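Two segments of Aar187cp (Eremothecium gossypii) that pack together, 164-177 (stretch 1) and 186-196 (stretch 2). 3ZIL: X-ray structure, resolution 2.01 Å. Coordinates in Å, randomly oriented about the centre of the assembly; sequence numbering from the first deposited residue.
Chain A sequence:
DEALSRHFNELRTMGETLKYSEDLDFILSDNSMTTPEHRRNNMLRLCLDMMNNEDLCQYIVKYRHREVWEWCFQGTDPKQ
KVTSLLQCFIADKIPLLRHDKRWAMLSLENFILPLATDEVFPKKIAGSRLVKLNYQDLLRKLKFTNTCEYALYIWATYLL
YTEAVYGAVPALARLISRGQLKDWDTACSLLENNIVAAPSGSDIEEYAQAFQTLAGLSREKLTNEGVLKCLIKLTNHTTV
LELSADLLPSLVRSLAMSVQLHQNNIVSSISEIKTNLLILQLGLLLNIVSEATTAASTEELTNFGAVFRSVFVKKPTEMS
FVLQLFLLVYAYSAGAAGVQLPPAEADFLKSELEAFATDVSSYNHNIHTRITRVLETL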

# COMPACT_ATOMS: atom_id res chain seq x y z
N ALA A 164 -14.09 2.50 1.77
CA ALA A 164 -12.99 3.40 1.32
C ALA A 164 -12.94 4.79 2.04
O ALA A 164 -13.96 5.40 2.26
N VAL A 165 -11.77 5.28 2.43
CA VAL A 165 -11.75 6.56 3.20
C VAL A 165 -11.52 7.71 2.20
O VAL A 165 -10.57 7.70 1.39
N TYR A 166 -12.38 8.71 2.22
CA TYR A 166 -12.32 9.79 1.28
C TYR A 166 -10.99 10.57 1.44
O TYR A 166 -10.67 11.01 2.57
N GLY A 167 -10.22 10.67 0.35
CA GLY A 167 -9.00 11.51 0.35
C GLY A 167 -7.75 10.70 0.76
O GLY A 167 -6.63 11.21 0.67
N ALA A 168 -7.95 9.42 1.11
CA ALA A 168 -6.86 8.49 1.64
C ALA A 168 -5.83 8.17 0.59
O ALA A 168 -4.59 8.18 0.82
N VAL A 169 -6.31 7.85 -0.60
CA VAL A 169 -5.36 7.34 -1.63
C VAL A 169 -4.31 8.46 -2.08
O VAL A 169 -3.09 8.25 -2.05
N PRO A 170 -4.78 9.67 -2.39
CA PRO A 170 -3.75 10.67 -2.71
C PRO A 170 -2.96 11.10 -1.47
O PRO A 170 -1.79 11.44 -1.64
N ALA A 171 -3.56 11.15 -0.27
CA ALA A 171 -2.82 11.65 0.88
C ALA A 171 -1.72 10.62 1.24
O ALA A 171 -0.60 10.99 1.60
N LEU A 172 -2.01 9.34 1.07
CA LEU A 172 -0.96 8.35 1.37
C LEU A 172 0.21 8.39 0.36
O LEU A 172 1.40 8.12 0.71
N ALA A 173 -0.15 8.64 -0.90
CA ALA A 173 0.82 8.72 -1.99
C ALA A 173 1.72 9.95 -1.66
O ALA A 173 2.98 9.84 -1.67
N ARG A 174 1.11 11.08 -1.28
CA ARG A 174 1.91 12.27 -0.90
C ARG A 174 2.86 11.94 0.27
O ARG A 174 4.01 12.33 0.24
N LEU A 175 2.38 11.17 1.26
CA LEU A 175 3.20 10.75 2.42
C LEU A 175 4.40 9.91 1.97
O LEU A 175 5.52 10.16 2.37
N ILE A 176 4.19 8.94 1.07
CA ILE A 176 5.33 8.17 0.54
C ILE A 176 6.33 9.06 -0.16
O ILE A 176 7.53 8.87 0.04
N SER A 177 5.88 10.04 -0.95
CA SER A 177 6.76 10.85 -1.78
C SER A 177 7.61 11.79 -0.94
O SER A 177 8.62 12.29 -1.41
N THR A 186 3.15 -0.71 5.11
CA THR A 186 1.89 -0.37 5.66
C THR A 186 1.21 0.77 4.93
O THR A 186 0.03 0.61 4.61
N ALA A 187 1.92 1.89 4.64
CA ALA A 187 1.29 2.97 3.87
C ALA A 187 0.78 2.44 2.53
O ALA A 187 -0.39 2.67 2.14
N CYS A 188 1.61 1.69 1.85
CA CYS A 188 1.23 1.18 0.53
C CYS A 188 0.03 0.25 0.60
O CYS A 188 -0.84 0.27 -0.29
N SER A 189 0.08 -0.68 1.55
CA SER A 189 -1.08 -1.56 1.73
C SER A 189 -2.38 -0.80 2.01
O SER A 189 -3.36 -1.07 1.39
N LEU A 190 -2.40 0.19 2.92
CA LEU A 190 -3.57 0.98 3.10
C LEU A 190 -4.03 1.79 1.83
O LEU A 190 -5.22 1.93 1.56
N LEU A 191 -3.08 2.36 1.10
CA LEU A 191 -3.33 3.01 -0.17
C LEU A 191 -4.04 2.00 -1.12
O LEU A 191 -5.11 2.28 -1.65
N GLU A 192 -3.45 0.83 -1.29
CA GLU A 192 -3.95 -0.21 -2.17
C GLU A 192 -5.36 -0.65 -1.77
O GLU A 192 -6.25 -0.72 -2.57
N ASN A 193 -5.53 -0.90 -0.49
CA ASN A 193 -6.84 -1.29 -0.00
C ASN A 193 -7.91 -0.21 0.03
O ASN A 193 -9.03 -0.53 0.32
N ASN A 194 -7.59 1.04 -0.33
CA ASN A 194 -8.59 2.06 -0.35
C ASN A 194 -8.91 2.49 -1.81
O ASN A 194 -9.55 3.50 -2.03
N ILE A 195 -8.43 1.71 -2.77
CA ILE A 195 -8.77 1.85 -4.17
C ILE A 195 -9.99 0.90 -4.38
O ILE A 195 -9.87 -0.29 -4.16
N VAL A 196 -11.15 1.43 -4.80
CA VAL A 196 -12.38 0.57 -4.98
C VAL A 196 -12.42 0.04 -6.42
O VAL A 196 -11.75 0.59 -7.38

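Side-chain packing between residues 164-177 and 186-196 of Aar187cp. The helices of the two stretches run nearly antiparallel (158° between their directions, axes 8.8 Å apart at closest approach), and the contact buries 603 Å² in all. Most of its side-chain contacts are apolar, with a single hydrogen bond between the stretches, at the loop end.

Ala-164, in the loop before the first helix, lays its methyl against the end of stretch 2: its CB lies 3.4 Å from CG1 of Val-196 (chi1 m). Val-165 (chi1 t) supplies the polar link. Its backbone N donates to OD1 of Asn-194 at 2.8 Å with an N-H...O angle of 158°, close to straight. Asn-194 (chi1 m) points toward stretch 1, and its amide is used at both ends, since ND2 donates to O of Leu-190 at 2.7 Å; this second bond ties the side chain back to the preceding helix, with OD1 left facing the N of Val-165. Tyr-166 turns away, and Gly-167, at the N-cap, has phi 91°, a backbone shape that suits glycine; the type II turn from Val-165 to Ala-168 leads directly into the helix. The CB of Ala-168 points toward stretch 2 but only brushes OD1 of Asn-194, at 4.2 Å.

Val-169 (chi1 t) packs against Leu-191, Asn-194 and Ile-195. Its CG1 packs on CD2 of Leu-191 at 3.7 Å, and CG2 comes to 3.7 Å from O of Leu-191, 3.3 Å from O of Asn-194 and 4.1 Å from CG1 of Ile-195. Pro-170 faces away, and Ala-171 makes no contact. One turn on from Ala-168, Leu-172 (m, t) points inward and lays CD1 against the backbone of the partner helix, 3.5 Å from N of Leu-191 and 4.0 Å from CB of Leu-190; its CD2 reaches CB of Ala-187 at 4.5 Å.

Ala-173 helps to form the pocket for Leu-191 (t, t), whose CD1 lies 4.0 Å from the Ala-173 CB. The Leu-191 side chain is a knob set among Val-169, Leu-172, Ala-173 and Ile-176; its CA-to-CB bond points sideways, but its end comes nearer to stretch 1. Arg-174 is exposed and out of reach. Leu-175 (t, p) points in and brings CD2 to 4.3 Å from CB of Ala-187. Ile-176 (m, t) closes the contact: CG1 lies 4.1 Å from that same Ala-187 CB, and CD1 meets SG of Cys-188 (chi1 m) at 3.8 Å and CD1 of Leu-191 at 4.1 Å. Ser-177 takes no part, its OG donating instead to O of Arg-174 at 2.7 Å.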

# COMPACT_ATOMS: atom_id res chain seq x y z
CB ALA A 164 -13.05 3.60 -0.20
CB VAL A 165 -10.64 6.52 4.31
CG1 VAL A 165 -10.63 7.81 5.09
CG2 VAL A 165 -10.88 5.33 5.24
CB TYR A 166 -13.46 10.73 1.54
CG TYR A 166 -13.36 11.96 0.66
CD1 TYR A 166 -13.68 11.88 -0.71
CD2 TYR A 166 -12.93 13.19 1.19
CE1 TYR A 166 -13.58 13.02 -1.53
CE2 TYR A 166 -12.81 14.33 0.38
CZ TYR A 166 -13.14 14.23 -0.97
OH TYR A 166 -13.04 15.37 -1.77
CB ALA A 168 -7.49 7.19 2.15
CB VAL A 169 -6.14 6.71 -2.79
CG1 VAL A 169 -5.26 6.42 -4.02
CG2 VAL A 169 -6.86 5.43 -2.31
CB PRO A 170 -4.55 11.91 -3.22
CG PRO A 170 -6.00 11.57 -3.17
CD PRO A 170 -6.17 10.14 -2.66
CB ALA A 171 -3.72 11.91 2.09
CB LEU A 172 -1.54 6.99 1.48
CG LEU A 172 -2.38 6.74 2.74
CD1 LEU A 172 -3.31 5.56 2.49
CD2 LEU A 172 -1.50 6.55 4.03
CB ALA A 173 0.13 8.87 -3.34
CB ARG A 174 1.06 13.50 -0.57
CG ARG A 174 0.34 14.10 -1.77
CD ARG A 174 -0.24 15.46 -1.40
NE ARG A 174 -1.18 15.45 -0.23
CZ ARG A 174 -2.52 15.18 -0.33
NH1 ARG A 174 -3.09 14.82 -1.46
NH2 ARG A 174 -3.31 15.21 0.73
CB LEU A 175 2.34 9.91 3.41
CG LEU A 175 3.10 9.30 4.62
CD1 LEU A 175 3.57 10.36 5.67
CD2 LEU A 175 2.27 8.20 5.32
CB ILE A 176 4.84 7.04 -0.36
CG1 ILE A 176 3.97 6.04 0.50
CG2 ILE A 176 5.98 6.32 -1.13
CD1 ILE A 176 2.97 5.26 -0.36
CB SER A 177 5.97 11.68 -2.84
OG SER A 177 5.39 12.75 -2.07
CB THR A 186 2.00 -0.01 7.15
OG1 THR A 186 2.62 -1.13 7.85
CG2 THR A 186 0.64 0.18 7.72
CB ALA A 187 2.26 4.18 3.70
CB CYS A 188 2.39 0.41 -0.10
SG CYS A 188 3.70 1.50 -0.66
CB SER A 189 -0.81 -2.59 2.85
OG SER A 189 -2.08 -3.12 3.21
CB LEU A 190 -3.24 2.00 4.21
CG LEU A 190 -3.05 1.51 5.61
CD1 LEU A 190 -2.43 2.61 6.44
CD2 LEU A 190 -4.39 0.92 6.16
CB LEU A 191 -2.03 3.55 -0.77
CG LEU A 191 -2.15 4.55 -1.98
CD1 LEU A 191 -0.74 5.20 -2.16
CD2 LEU A 191 -2.69 3.89 -3.27
CB GLU A 192 -3.01 -1.40 -2.14
CG GLU A 192 -3.16 -2.46 -3.21
CD GLU A 192 -2.45 -3.75 -2.87
OE1 GLU A 192 -1.36 -3.77 -2.34
OE2 GLU A 192 -3.01 -4.76 -3.17
CB ASN A 193 -6.76 -2.06 1.33
CG ASN A 193 -5.98 -3.35 1.17
OD1 ASN A 193 -5.08 -3.66 1.92
ND2 ASN A 193 -6.26 -4.04 0.12
CB ASN A 194 -8.12 3.25 0.49
CG ASN A 194 -8.47 3.08 1.97
OD1 ASN A 194 -9.52 3.55 2.37
ND2 ASN A 194 -7.63 2.37 2.76
CB ILE A 195 -7.61 1.37 -5.06
CG1 ILE A 195 -6.40 2.32 -4.92
CG2 ILE A 195 -8.04 1.23 -6.52
CD1 ILE A 195 -5.18 1.79 -5.66
CB VAL A 196 -13.66 1.35 -4.56
CG1 VAL A 196 -13.43 2.03 -3.20
CG2 VAL A 196 -14.03 2.47 -5.55